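Local coordinates for virulent strain associated lipoprotein (Borreliella spielmanii A14S, PDB 6FZZ), which is an outer-surface lipoprotein of the PFam54 family that probably binds glutathione, like BBE31 of Borrelia burgdorferi, and may help the spirochaete colonise its mammalian host, at residues L18-L22 with L141-K145; N118-T122 with S201-K205; L115-I119 with L151-K155; E37-E43 with R77-Y81. All blocks are in the same frame, centred on the assembly; numbering follows the deposited sequence.

Contact 1: L18-L22 with L141-K145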
loop_
_atom_site.group_PDB
_atom_site.type_symbol
_atom_site.label_atom_id
_atom_site.label_comp_id
_atom_site.label_asym_id
_atom_site.label_seq_id
_atom_site.Cartn_x
_atom_site.Cartn_y
_atom_site.Cartn_z
ATOM N N LEU A 18 -2.075 -22.389 15.091
ATOM C CA LEU A 18 -2.561 -21.630 13.945
ATOM C C LEU A 18 -3.547 -20.551 14.336
ATOM O O LEU A 18 -3.540 -19.403 13.778
ATOM C CB LEU A 18 -3.215 -22.631 12.954
ATOM C CG LEU A 18 -2.236 -23.434 12.093
ATOM C CD1 LEU A 18 -2.972 -24.536 11.322
ATOM C CD2 LEU A 18 -1.534 -22.509 11.112
ATOM N N LEU A 19 -4.456 -20.905 15.240
ATOM C CA LEU A 19 -5.455 -19.940 15.705
ATOM C C LEU A 19 -4.686 -18.764 16.301
ATOM O O LEU A 19 -4.982 -17.605 15.985
ATOM C CB LEU A 19 -6.455 -20.537 16.686
ATOM C CG LEU A 19 -7.540 -21.441 16.090
ATOM C CD1 LEU A 19 -8.260 -22.263 17.166
ATOM C CD2 LEU A 19 -8.559 -20.621 15.312
ATOM N N ASN A 20 -3.687 -19.087 17.142
ATOM C CA ASN A 20 -2.924 -18.049 17.819
ATOM C C ASN A 20 -2.147 -17.203 16.819
ATOM O O ASN A 20 -2.141 -15.987 16.918
ATOM C CB ASN A 20 -1.998 -18.670 18.897
ATOM C CG ASN A 20 -2.769 -19.124 20.119
ATOM O OD1 ASN A 20 -3.787 -18.574 20.425
ATOM N ND2 ASN A 20 -2.298 -20.098 20.802
ATOM N N ASP A 21 -1.465 -17.835 15.859
ATOM C CA ASP A 21 -0.592 -17.072 14.968
ATOM C C ASP A 21 -1.453 -16.091 14.077
ATOM O O ASP A 21 -1.101 -14.994 13.705
ATOM C CB ASP A 21 0.080 -18.022 14.005
ATOM C CG ASP A 21 1.184 -18.814 14.615
ATOM O OD1 ASP A 21 1.787 -18.409 15.658
ATOM O OD2 ASP A 21 1.463 -19.849 13.983
ATOM N N LEU A 22 -2.615 -16.572 13.755
ATOM C CA LEU A 22 -3.517 -15.873 12.869
ATOM C C LEU A 22 -4.193 -14.714 13.590
ATOM O O LEU A 22 -4.269 -13.593 13.053
ATOM C CB LEU A 22 -4.452 -16.943 12.341
ATOM C CG LEU A 22 -5.185 -16.880 11.037
ATOM C CD1 LEU A 22 -4.454 -16.143 9.924
ATOM C CD2 LEU A 22 -5.541 -18.316 10.678
ATOM N N LEU A 141 -7.421 -23.039 8.006
ATOM C CA LEU A 141 -6.652 -22.094 8.842
ATOM C C LEU A 141 -5.266 -21.991 8.309
ATOM O O LEU A 141 -4.719 -20.914 8.271
ATOM C CB LEU A 141 -6.554 -22.556 10.343
ATOM C CG LEU A 141 -7.826 -22.449 11.179
ATOM C CD1 LEU A 141 -7.603 -23.185 12.507
ATOM C CD2 LEU A 141 -8.304 -20.998 11.393
ATOM N N GLU A 142 -4.657 -23.140 7.985
ATOM C CA GLU A 142 -3.363 -23.164 7.361
ATOM C C GLU A 142 -3.324 -22.344 6.035
ATOM O O GLU A 142 -2.413 -21.557 5.771
ATOM C CB GLU A 142 -2.987 -24.583 7.073
ATOM C CG GLU A 142 -1.550 -24.717 6.672
ATOM C CD GLU A 142 -1.017 -26.096 7.020
ATOM O OE1 GLU A 142 -1.847 -26.984 7.340
ATOM O OE2 GLU A 142 0.226 -26.274 6.979
ATOM N N ASN A 143 -4.355 -22.527 5.232
ATOM C CA ASN A 143 -4.465 -21.841 3.956
ATOM C C ASN A 143 -4.616 -20.333 4.195
ATOM O O ASN A 143 -3.872 -19.544 3.614
ATOM C CB ASN A 143 -5.636 -22.434 3.171
ATOM C CG ASN A 143 -5.662 -21.977 1.749
ATOM O OD1 ASN A 143 -4.661 -22.024 1.042
ATOM N ND2 ASN A 143 -6.805 -21.515 1.321
ATOM N N LEU A 144 -5.496 -19.975 5.119
ATOM C CA LEU A 144 -5.764 -18.609 5.458
ATOM C C LEU A 144 -4.509 -17.907 5.948
ATOM O O LEU A 144 -4.225 -16.747 5.551
ATOM C CB LEU A 144 -6.915 -18.498 6.473
ATOM C CG LEU A 144 -7.251 -17.146 7.069
ATOM C CD1 LEU A 144 -7.585 -16.130 5.987
ATOM C CD2 LEU A 144 -8.413 -17.246 8.080
ATOM N N LYS A 145 -3.763 -18.594 6.811
ATOM C CA LYS A 145 -2.537 -18.024 7.310
ATOM C C LYS A 145 -1.526 -17.802 6.183
ATOM O O LYS A 145 -0.929 -16.766 6.107
ATOM C CB LYS A 145 -1.926 -18.876 8.417
ATOM C CG LYS A 145 -0.555 -18.333 8.919
ATOM C CD LYS A 145 0.191 -19.429 9.674
ATOM C CE LYS A 145 1.353 -18.918 10.525
ATOM N NZ LYS A 145 2.561 -18.888 9.683
#
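Leu22 lies against one turn of helix 138-170 and puts its two methyls to different uses. Leu22 CD2 approaches the backbone, 3.6 Å from Leu141 O, and also touches the CD2 methyls of Leu141 and Leu144. Leu22 CD1 rests over the start of the next turn, 3.7 Å from Lys145 CA. Because CG stands anti to the backbone N (chi1 -154°), the fork is carried out between the side chains of Leu141 and Lys145. One turn earlier, Leu18 also uses both branches: Leu18 CD1 sits 4.0 Å from Glu142 N, while CD2 meets the aliphatic stem of Lys145 at CD, 3.8 Å away, the two side chains crossing at about a right angle. Leu141 answers from the other helix with both methyls. Leu141 CD2 packs 3.9 Å from Leu22 CD2, and its CD1 reaches Leu19 CD2; Leu133, in a loop, touches Leu19, Leu141 and Leu144.

Lys145 CE comes up to the carboxylate of Asp21 at a slant, 3.6 Å from OD2; the bend at the last torsion then sets the direction of NZ. Lys145 NZ and Asp21 OD2 stay 4.5 Å apart, beyond a salt bridge; Lys145 pairs with Glu149 and Asp21 with Lys17. Here the two segments, 24° from parallel, are held by leucine methyls and a lysine stem, with opposite charges at the margin that probably attract only weakly.

Contact 2: N118-T122 with S201-K205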
loop_
_atom_site.group_PDB
_atom_site.type_symbol
_atom_site.label_atom_id
_atom_site.label_comp_id
_atom_site.label_asym_id
_atom_site.label_seq_id
_atom_site.Cartn_x
_atom_site.Cartn_y
_atom_site.Cartn_z
ATOM N N ASN A 118 -6.287 -3.472 -1.136
ATOM C CA ASN A 118 -6.659 -4.876 -1.055
ATOM C C ASN A 118 -6.288 -5.412 0.308
ATOM O O ASN A 118 -6.969 -6.264 0.867
ATOM C CB ASN A 118 -6.026 -5.710 -2.185
ATOM C CG ASN A 118 -6.649 -5.417 -3.540
ATOM O OD1 ASN A 118 -7.803 -4.999 -3.602
ATOM N ND2 ASN A 118 -5.889 -5.655 -4.633
ATOM N N ILE A 119 -5.148 -4.978 0.803
ATOM C CA ILE A 119 -4.729 -5.331 2.170
ATOM C C ILE A 119 -5.696 -4.783 3.212
ATOM O O ILE A 119 -6.106 -5.495 4.122
ATOM C CB ILE A 119 -3.286 -4.864 2.446
ATOM C CG1 ILE A 119 -2.360 -5.783 1.657
ATOM C CG2 ILE A 119 -2.960 -4.932 3.936
ATOM C CD1 ILE A 119 -0.944 -5.331 1.545
ATOM N N ASP A 120 -6.011 -3.517 3.091
ATOM C CA ASP A 120 -6.942 -2.826 4.032
ATOM C C ASP A 120 -8.294 -3.524 4.084
ATOM O O ASP A 120 -8.839 -3.777 5.165
ATOM C CB ASP A 120 -7.143 -1.400 3.560
ATOM C CG ASP A 120 -7.842 -0.548 4.623
ATOM O OD1 ASP A 120 -7.245 -0.286 5.675
ATOM O OD2 ASP A 120 -9.011 -0.288 4.456
ATOM N N TYR A 121 -8.845 -3.845 2.908
ATOM C CA TYR A 121 -10.118 -4.531 2.796
ATOM C C TYR A 121 -10.071 -5.889 3.433
ATOM O O TYR A 121 -10.993 -6.298 4.121
ATOM C CB TYR A 121 -10.562 -4.641 1.323
ATOM C CG TYR A 121 -11.975 -5.131 1.156
ATOM C CD1 TYR A 121 -13.035 -4.249 1.141
ATOM C CD2 TYR A 121 -12.244 -6.472 1.003
ATOM C CE1 TYR A 121 -14.363 -4.690 0.975
ATOM C CE2 TYR A 121 -13.551 -6.961 0.870
ATOM C CZ TYR A 121 -14.626 -6.064 0.830
ATOM O OH TYR A 121 -15.948 -6.546 0.654
ATOM N N THR A 122 -8.982 -6.616 3.195
ATOM C CA THR A 122 -8.843 -7.894 3.806
ATOM C C THR A 122 -8.779 -7.766 5.351
ATOM O O THR A 122 -9.373 -8.584 6.036
ATOM C CB THR A 122 -7.602 -8.644 3.245
ATOM O OG1 THR A 122 -7.727 -8.730 1.807
ATOM C CG2 THR A 122 -7.528 -10.055 3.794
ATOM N N SER A 201 -2.066 -9.298 -5.259
ATOM C CA SER A 201 -2.856 -8.951 -4.090
ATOM C C SER A 201 -4.338 -9.125 -4.293
ATOM O O SER A 201 -5.060 -9.554 -3.390
ATOM C CB SER A 201 -2.492 -7.519 -3.615
ATOM O OG SER A 201 -2.979 -6.550 -4.520
ATOM N N GLU A 202 -4.817 -8.824 -5.513
ATOM C CA GLU A 202 -6.207 -9.043 -5.893
ATOM C C GLU A 202 -6.635 -10.504 -5.738
ATOM O O GLU A 202 -7.677 -10.779 -5.173
ATOM C CB GLU A 202 -6.447 -8.562 -7.343
ATOM C CG GLU A 202 -7.806 -8.827 -7.889
ATOM C CD GLU A 202 -8.905 -8.104 -7.144
ATOM O OE1 GLU A 202 -8.710 -6.963 -6.725
ATOM O OE2 GLU A 202 -9.971 -8.711 -6.933
ATOM N N LYS A 203 -5.835 -11.420 -6.269
ATOM C CA LYS A 203 -6.100 -12.860 -6.162
ATOM C C LYS A 203 -6.000 -13.384 -4.698
ATOM O O LYS A 203 -6.821 -14.203 -4.267
ATOM C CB LYS A 203 -5.094 -13.579 -7.061
ATOM C CG LYS A 203 -5.218 -15.097 -7.175
ATOM C CD LYS A 203 -4.201 -15.828 -6.365
ATOM C CE LYS A 203 -4.089 -17.314 -6.748
ATOM N NZ LYS A 203 -5.403 -18.006 -6.651
ATOM N N LEU A 204 -4.975 -12.981 -3.973
ATOM C CA LEU A 204 -4.830 -13.361 -2.546
ATOM C C LEU A 204 -5.995 -12.877 -1.746
ATOM O O LEU A 204 -6.559 -13.617 -0.926
ATOM C CB LEU A 204 -3.527 -12.773 -1.951
ATOM C CG LEU A 204 -2.250 -13.320 -2.587
ATOM C CD1 LEU A 204 -1.058 -12.551 -2.118
ATOM C CD2 LEU A 204 -2.078 -14.822 -2.345
ATOM N N LYS A 205 -6.337 -11.599 -1.935
ATOM C CA LYS A 205 -7.585 -11.089 -1.348
ATOM C C LYS A 205 -8.808 -11.955 -1.710
ATOM O O LYS A 205 -9.597 -12.400 -0.812
ATOM C CB LYS A 205 -7.826 -9.630 -1.756
ATOM C CG LYS A 205 -9.202 -9.045 -1.375
ATOM C CD LYS A 205 -9.591 -7.704 -2.008
ATOM C CE LYS A 205 -9.902 -7.823 -3.502
ATOM N NZ LYS A 205 -10.102 -6.554 -4.177
HETATM O O HOH W 1 -7.081 -5.150 -7.214
#
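Lys205 reaches across to helix 105-126 and can be followed atom by atom. Its CB and CG run past the hydroxyl of Thr122, Lys205 CG coming to 3.5 Å from Thr122 OG1. That hydroxyl is already committed, donating to Asn118 O one turn back on its own helix. Lys205 CD is 3.6 Å from Asn118 OD1, with the Tyr121 ring to one flank at a slant. The chain then bends at chi3 (71°), and Lys205 CE lies 3.5 Å from Asn118 OD1. At the tip, Lys205 NZ donates to Asn118 OD1 over 2.8 Å, arriving from above the carbonyl plane, and forms a salt bridge with Glu202 OE1 at 2.9 Å. A tetraethylene glycol, probably from the crystallisation liquor, takes a further hydrogen bond from NZ.

The amide of Asn118 is held on its nitrogen side too: ND2 donates almost straight, in the amide plane, to Ser201 OG at 3.0 Å. A water accepts from ND2 and donates to Glu202 OE1, closing a ring of polar partners. Ser201 OG is in turn bonded to Gln198 O. Side chains thus tie together two helices that run only 12° from parallel at this level, a polar layer within the all-helical bundle of this PFam54 protein.

Contact 3: L115-I119 with L151-K155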
loop_
_atom_site.group_PDB
_atom_site.type_symbol
_atom_site.label_atom_id
_atom_site.label_comp_id
_atom_site.label_asym_id
_atom_site.label_seq_id
_atom_site.Cartn_x
_atom_site.Cartn_y
_atom_site.Cartn_z
ATOM N N LEU A 115 -3.119 -1.872 -4.409
ATOM C CA LEU A 115 -2.514 -2.963 -3.674
ATOM C C LEU A 115 -2.822 -2.769 -2.148
ATOM O O LEU A 115 -3.369 -3.652 -1.483
ATOM C CB LEU A 115 -0.999 -3.027 -3.972
ATOM C CG LEU A 115 -0.238 -4.170 -3.270
ATOM C CD1 LEU A 115 1.167 -4.312 -3.838
ATOM C CD2 LEU A 115 -0.114 -3.929 -1.771
ATOM N N GLU A 116 -2.556 -1.562 -1.645
ATOM C CA GLU A 116 -2.809 -1.277 -0.251
ATOM C C GLU A 116 -4.269 -1.443 0.104
ATOM O O GLU A 116 -4.609 -1.986 1.174
ATOM C CB GLU A 116 -2.310 0.079 0.131
ATOM C CG GLU A 116 -2.354 0.275 1.629
ATOM C CD GLU A 116 -1.155 -0.308 2.349
ATOM O OE1 GLU A 116 -0.151 -0.709 1.705
ATOM O OE2 GLU A 116 -1.198 -0.287 3.584
ATOM N N GLY A 117 -5.140 -1.032 -0.801
ATOM C CA GLY A 117 -6.549 -1.109 -0.587
ATOM C C GLY A 117 -6.991 -2.556 -0.484
ATOM O O GLY A 117 -7.948 -2.849 0.191
ATOM N N ASN A 118 -6.287 -3.472 -1.136
ATOM C CA ASN A 118 -6.659 -4.876 -1.055
ATOM C C ASN A 118 -6.288 -5.412 0.308
ATOM O O ASN A 118 -6.969 -6.264 0.867
ATOM C CB ASN A 118 -6.026 -5.710 -2.185
ATOM C CG ASN A 118 -6.649 -5.417 -3.540
ATOM O OD1 ASN A 118 -7.803 -4.999 -3.602
ATOM N ND2 ASN A 118 -5.889 -5.655 -4.633
ATOM N N ILE A 119 -5.148 -4.978 0.803
ATOM C CA ILE A 119 -4.729 -5.331 2.170
ATOM C C ILE A 119 -5.696 -4.783 3.212
ATOM O O ILE A 119 -6.106 -5.495 4.122
ATOM C CB ILE A 119 -3.286 -4.864 2.446
ATOM C CG1 ILE A 119 -2.360 -5.783 1.657
ATOM C CG2 ILE A 119 -2.960 -4.932 3.936
ATOM C CD1 ILE A 119 -0.944 -5.331 1.545
ATOM N N LEU A 151 -0.170 -12.106 1.257
ATOM C CA LEU A 151 -0.748 -10.746 0.993
ATOM C C LEU A 151 0.073 -9.635 1.642
ATOM O O LEU A 151 0.452 -8.669 0.960
ATOM C CB LEU A 151 -2.216 -10.682 1.473
ATOM C CG LEU A 151 -2.980 -9.374 1.294
ATOM C CD1 LEU A 151 -3.009 -9.025 -0.195
ATOM C CD2 LEU A 151 -4.371 -9.593 1.850
ATOM N N LEU A 152 0.469 -9.805 2.921
ATOM C CA LEU A 152 1.281 -8.837 3.621
ATOM C C LEU A 152 2.664 -8.685 2.977
ATOM O O LEU A 152 3.207 -7.567 2.867
ATOM C CB LEU A 152 1.386 -9.171 5.133
ATOM C CG LEU A 152 0.103 -9.146 5.969
ATOM C CD1 LEU A 152 0.358 -9.552 7.418
ATOM C CD2 LEU A 152 -0.565 -7.764 5.922
ATOM N N SER A 153 3.256 -9.796 2.501
ATOM C CA SER A 153 4.538 -9.695 1.775
ATOM C C SER A 153 4.478 -8.860 0.509
ATOM O O SER A 153 5.481 -8.265 0.176
ATOM C CB SER A 153 5.079 -11.098 1.330
ATOM O OG SER A 153 5.035 -11.898 2.462
ATOM N N THR A 154 3.363 -8.884 -0.225
ATOM C CA THR A 154 3.268 -8.057 -1.467
ATOM C C THR A 154 3.506 -6.629 -1.112
ATOM O O THR A 154 4.246 -5.917 -1.781
ATOM C CB THR A 154 1.957 -8.247 -2.270
ATOM O OG1 THR A 154 0.792 -7.762 -1.535
ATOM C CG2 THR A 154 1.799 -9.776 -2.633
ATOM N N LYS A 155 2.890 -6.199 -0.024
ATOM C CA LYS A 155 3.031 -4.829 0.404
ATOM C C LYS A 155 4.440 -4.528 0.789
ATOM O O LYS A 155 4.970 -3.462 0.447
ATOM C CB LYS A 155 2.063 -4.553 1.557
ATOM C CG LYS A 155 2.500 -3.399 2.434
ATOM C CD LYS A 155 1.463 -3.017 3.472
ATOM C CE LYS A 155 1.979 -1.725 4.143
ATOM N NZ LYS A 155 0.938 -1.114 4.935
#
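Ile119 and Leu151 lie flank to flank, pointing opposite ways, and touch where Ile119 CG1 comes to 3.7 Å from Leu151 CG. CG1 is anti to the carbonyl carbon (chi1 -72°), which turns this branch toward helix 138-170. The side chain of Ile119 sits as a knob among Leu151, Leu152, Thr154 and Lys155, and its other branch, CG2, brushes Leu152 CD2 at 4.2 Å. One turn before it, Leu115 comes in at a slant: Leu115 CD2 lies 3.9 Å from Lys155 CA and as near to the hydroxyl of Thr154. That hydroxyl faces back to its own helix, Thr154 OG1 donating to Leu151 O at 2.7 Å in the carbonyl plane, on a lone pair, so the polar atom can be buried beside leucine.

Lys155 stretches out fully, and its stem lies across the carboxylate of Glu116. Lys155 CD is 3.3 Å from Glu116 OE1, and Lys155 NZ makes a salt bridge to Glu116 OE2 at 2.7 Å, though the position of OE2 is less certain. Gly82 O and Tyr36 OH also pair with NZ in hydrogen bonds. The segments run broadly antiparallel, at 149°. Their interface is an apolar knob bordered by a probable ion pair; with Gly82 O and Tyr36 OH it would probably favour the charged lysine in these largely buried surroundings.

Contact 4: E37-E43 with R77-Y81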
loop_
_atom_site.group_PDB
_atom_site.type_symbol
_atom_site.label_atom_id
_atom_site.label_comp_id
_atom_site.label_asym_id
_atom_site.label_seq_id
_atom_site.Cartn_x
_atom_site.Cartn_y
_atom_site.Cartn_z
ATOM N N GLU A 37 -4.730 5.759 9.948
ATOM C CA GLU A 37 -5.916 6.619 10.226
ATOM C C GLU A 37 -5.449 7.798 11.012
ATOM O O GLU A 37 -5.869 8.895 10.762
ATOM C CB GLU A 37 -7.036 5.913 10.987
ATOM C CG GLU A 37 -7.798 4.880 10.181
ATOM C CD GLU A 37 -8.495 3.871 11.086
ATOM O OE1 GLU A 37 -8.661 4.167 12.260
ATOM O OE2 GLU A 37 -8.877 2.786 10.649
ATOM N N LYS A 38 -4.530 7.566 11.939
ATOM C CA LYS A 38 -3.958 8.633 12.749
ATOM C C LYS A 38 -3.116 9.584 11.906
ATOM O O LYS A 38 -3.219 10.788 12.113
ATOM C CB LYS A 38 -3.203 8.047 13.974
ATOM C CG LYS A 38 -2.381 9.070 14.746
ATOM C CD LYS A 38 -1.975 8.557 16.133
ATOM C CE LYS A 38 -1.517 9.708 17.033
ATOM N NZ LYS A 38 -0.857 9.236 18.275
ATOM N N LYS A 39 -2.339 9.096 10.918
ATOM C CA LYS A 39 -1.588 9.974 10.078
ATOM C C LYS A 39 -2.536 10.851 9.215
ATOM O O LYS A 39 -2.172 12.004 8.872
ATOM C CB LYS A 39 -0.615 9.256 9.113
ATOM C CG LYS A 39 0.542 8.502 9.756
ATOM C CD LYS A 39 1.438 9.464 10.493
ATOM C CE LYS A 39 2.808 8.867 10.833
ATOM N NZ LYS A 39 3.054 9.317 12.206
ATOM N N LEU A 40 -3.672 10.294 8.798
ATOM C CA LEU A 40 -4.678 11.127 8.107
ATOM C C LEU A 40 -5.341 12.187 9.064
ATOM O O LEU A 40 -5.459 13.403 8.743
ATOM C CB LEU A 40 -5.718 10.264 7.442
ATOM C CG LEU A 40 -6.963 11.035 6.867
ATOM C CD1 LEU A 40 -6.579 11.778 5.610
ATOM C CD2 LEU A 40 -8.052 10.035 6.673
ATOM N N LYS A 41 -5.719 11.748 10.245
ATOM C CA LYS A 41 -6.304 12.657 11.215
ATOM C C LYS A 41 -5.396 13.802 11.572
ATOM O O LYS A 41 -5.885 14.928 11.818
ATOM C CB LYS A 41 -6.802 11.879 12.458
ATOM C CG LYS A 41 -8.116 11.164 12.165
ATOM C CD LYS A 41 -8.430 10.006 13.104
ATOM C CE LYS A 41 -8.701 10.461 14.500
ATOM N NZ LYS A 41 -9.367 9.333 15.193
ATOM N N GLU A 42 -4.077 13.566 11.592
ATOM C CA GLU A 42 -3.113 14.630 11.915
ATOM C C GLU A 42 -2.433 15.158 10.738
ATOM O O GLU A 42 -1.416 15.830 10.888
ATOM C CB GLU A 42 -2.017 14.129 12.909
ATOM C CG GLU A 42 -2.664 13.502 14.112
ATOM C CD GLU A 42 -1.683 12.939 15.170
ATOM O OE1 GLU A 42 -0.458 12.844 14.896
ATOM O OE2 GLU A 42 -2.186 12.588 16.262
ATOM N N GLU A 43 -2.955 14.930 9.536
ATOM C CA GLU A 43 -2.224 15.386 8.358
ATOM C C GLU A 43 -2.040 16.925 8.319
ATOM O O GLU A 43 -2.977 17.690 8.507
ATOM C CB GLU A 43 -2.782 14.827 7.036
ATOM C CG GLU A 43 -3.807 15.653 6.394
ATOM C CD GLU A 43 -4.342 15.058 5.114
ATOM O OE1 GLU A 43 -3.799 14.093 4.503
ATOM O OE2 GLU A 43 -5.411 15.533 4.820
ATOM N N ARG A 77 -5.596 8.957 0.330
ATOM C CA ARG A 77 -4.425 9.435 1.088
ATOM C C ARG A 77 -3.992 8.513 2.226
ATOM O O ARG A 77 -2.795 8.258 2.416
ATOM C CB ARG A 77 -4.648 10.841 1.632
ATOM C CG ARG A 77 -4.737 11.836 0.529
ATOM C CD ARG A 77 -4.477 13.280 0.997
ATOM N NE ARG A 77 -5.335 13.802 2.113
ATOM C CZ ARG A 77 -6.502 14.416 1.970
ATOM N NH1 ARG A 77 -7.091 14.477 0.803
ATOM N NH2 ARG A 77 -7.124 14.922 3.021
ATOM N N LYS A 78 -4.948 8.077 3.020
ATOM C CA LYS A 78 -4.696 7.125 4.086
ATOM C C LYS A 78 -4.022 5.857 3.547
ATOM O O LYS A 78 -3.088 5.394 4.145
ATOM C CB LYS A 78 -6.028 6.768 4.765
ATOM C CG LYS A 78 -5.959 5.760 5.888
ATOM C CD LYS A 78 -7.336 5.266 6.357
ATOM C CE LYS A 78 -7.853 4.124 5.487
ATOM N NZ LYS A 78 -6.967 2.915 5.480
ATOM N N LEU A 79 -4.477 5.325 2.403
ATOM C CA LEU A 79 -3.854 4.122 1.809
ATOM C C LEU A 79 -2.433 4.467 1.359
ATOM O O LEU A 79 -1.524 3.611 1.403
ATOM C CB LEU A 79 -4.678 3.598 0.683
ATOM C CG LEU A 79 -6.062 3.017 1.109
ATOM C CD1 LEU A 79 -6.915 2.682 -0.084
ATOM C CD2 LEU A 79 -5.939 1.736 1.972
ATOM N N THR A 80 -2.236 5.715 0.929
ATOM C CA THR A 80 -0.898 6.215 0.574
ATOM C C THR A 80 0.082 6.196 1.766
ATOM O O THR A 80 1.211 5.729 1.650
ATOM C CB THR A 80 -0.964 7.632 -0.085
ATOM O OG1 THR A 80 -1.766 7.596 -1.283
ATOM C CG2 THR A 80 0.445 8.079 -0.477
ATOM N N TYR A 81 -0.373 6.716 2.916
ATOM C CA TYR A 81 0.410 6.721 4.154
ATOM C C TYR A 81 0.724 5.261 4.579
ATOM O O TYR A 81 1.789 4.966 5.138
ATOM C CB TYR A 81 -0.371 7.467 5.249
ATOM C CG TYR A 81 -0.735 8.890 4.840
ATOM C CD1 TYR A 81 0.133 9.629 4.041
ATOM C CD2 TYR A 81 -1.887 9.511 5.295
ATOM C CE1 TYR A 81 -0.170 10.905 3.672
ATOM C CE2 TYR A 81 -2.201 10.813 4.935
ATOM C CZ TYR A 81 -1.341 11.493 4.115
ATOM O OH TYR A 81 -1.543 12.799 3.697
#
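The ring of Tyr81 overlaps the last turn of helix 15-41 obliquely, Tyr81 CD2 lying 4.0 Å from Leu40 N and equally near Lys39 CB. The motif is a steep helix-helix crossing in an all-helical fold: residues 37-41 and 77-81 cross at 122°, their local axes 8.8 Å apart at closest. Leu40 lies between the helices. Leu40 CD1 approaches Arg77 NH2 at 4.1 Å, the two side chains meeting at about a right angle, and its CD2 is near Lys78 CB. One turn earlier, Glu37 and Lys78 run side by side in the same direction, so that Glu37 CG touches Lys78 CD at 3.9 Å. The carboxylate of Glu37 turns to Arg33 for its salt bridge.

Beyond the helix end, Glu43 comes back over helix 71-83 with an extended chain. Arg77 grips Glu43 side-on, Arg77 NH2 donating to OE2 at 2.6 Å and NE to OE1 at 2.9 Å, with carboxylate and guanidinium nearly coplanar. Val66 O, Asp68 O and Asn69 OD1 take further guanidinium hydrogen bonds, which hold the group against turning. The carboxylate stands at 89° to the Tyr81 ring, and Glu43 OE1 serves two donors: Arg77 NE on its syn lone pair and, 2.7 Å away on the anti one, Tyr81 OH.

All four contacts belong to one helical bundle, the C-terminal part of the lipoprotein. Contacts 2 and 3 nearly coincide, their centres 6 Å apart: they share Asn118 and Ile119 on helix 105-126, which faces helix 180-209 in one and helix 138-170 in the other. Contact 1, about 18 Å from contact 3 between centres, shares helix 138-170 with it. Contact 4 also uses helix 15-41, which thus spans the 29 Å between the centres of contacts 1 and 4. Along the chain contact 4 is nested inside contact 1 and closes before contacts 2 and 3 open; contact 1 alternates with both, interlocking early and late helices. Leu79 links contact 4 to Glu116 and Asp120.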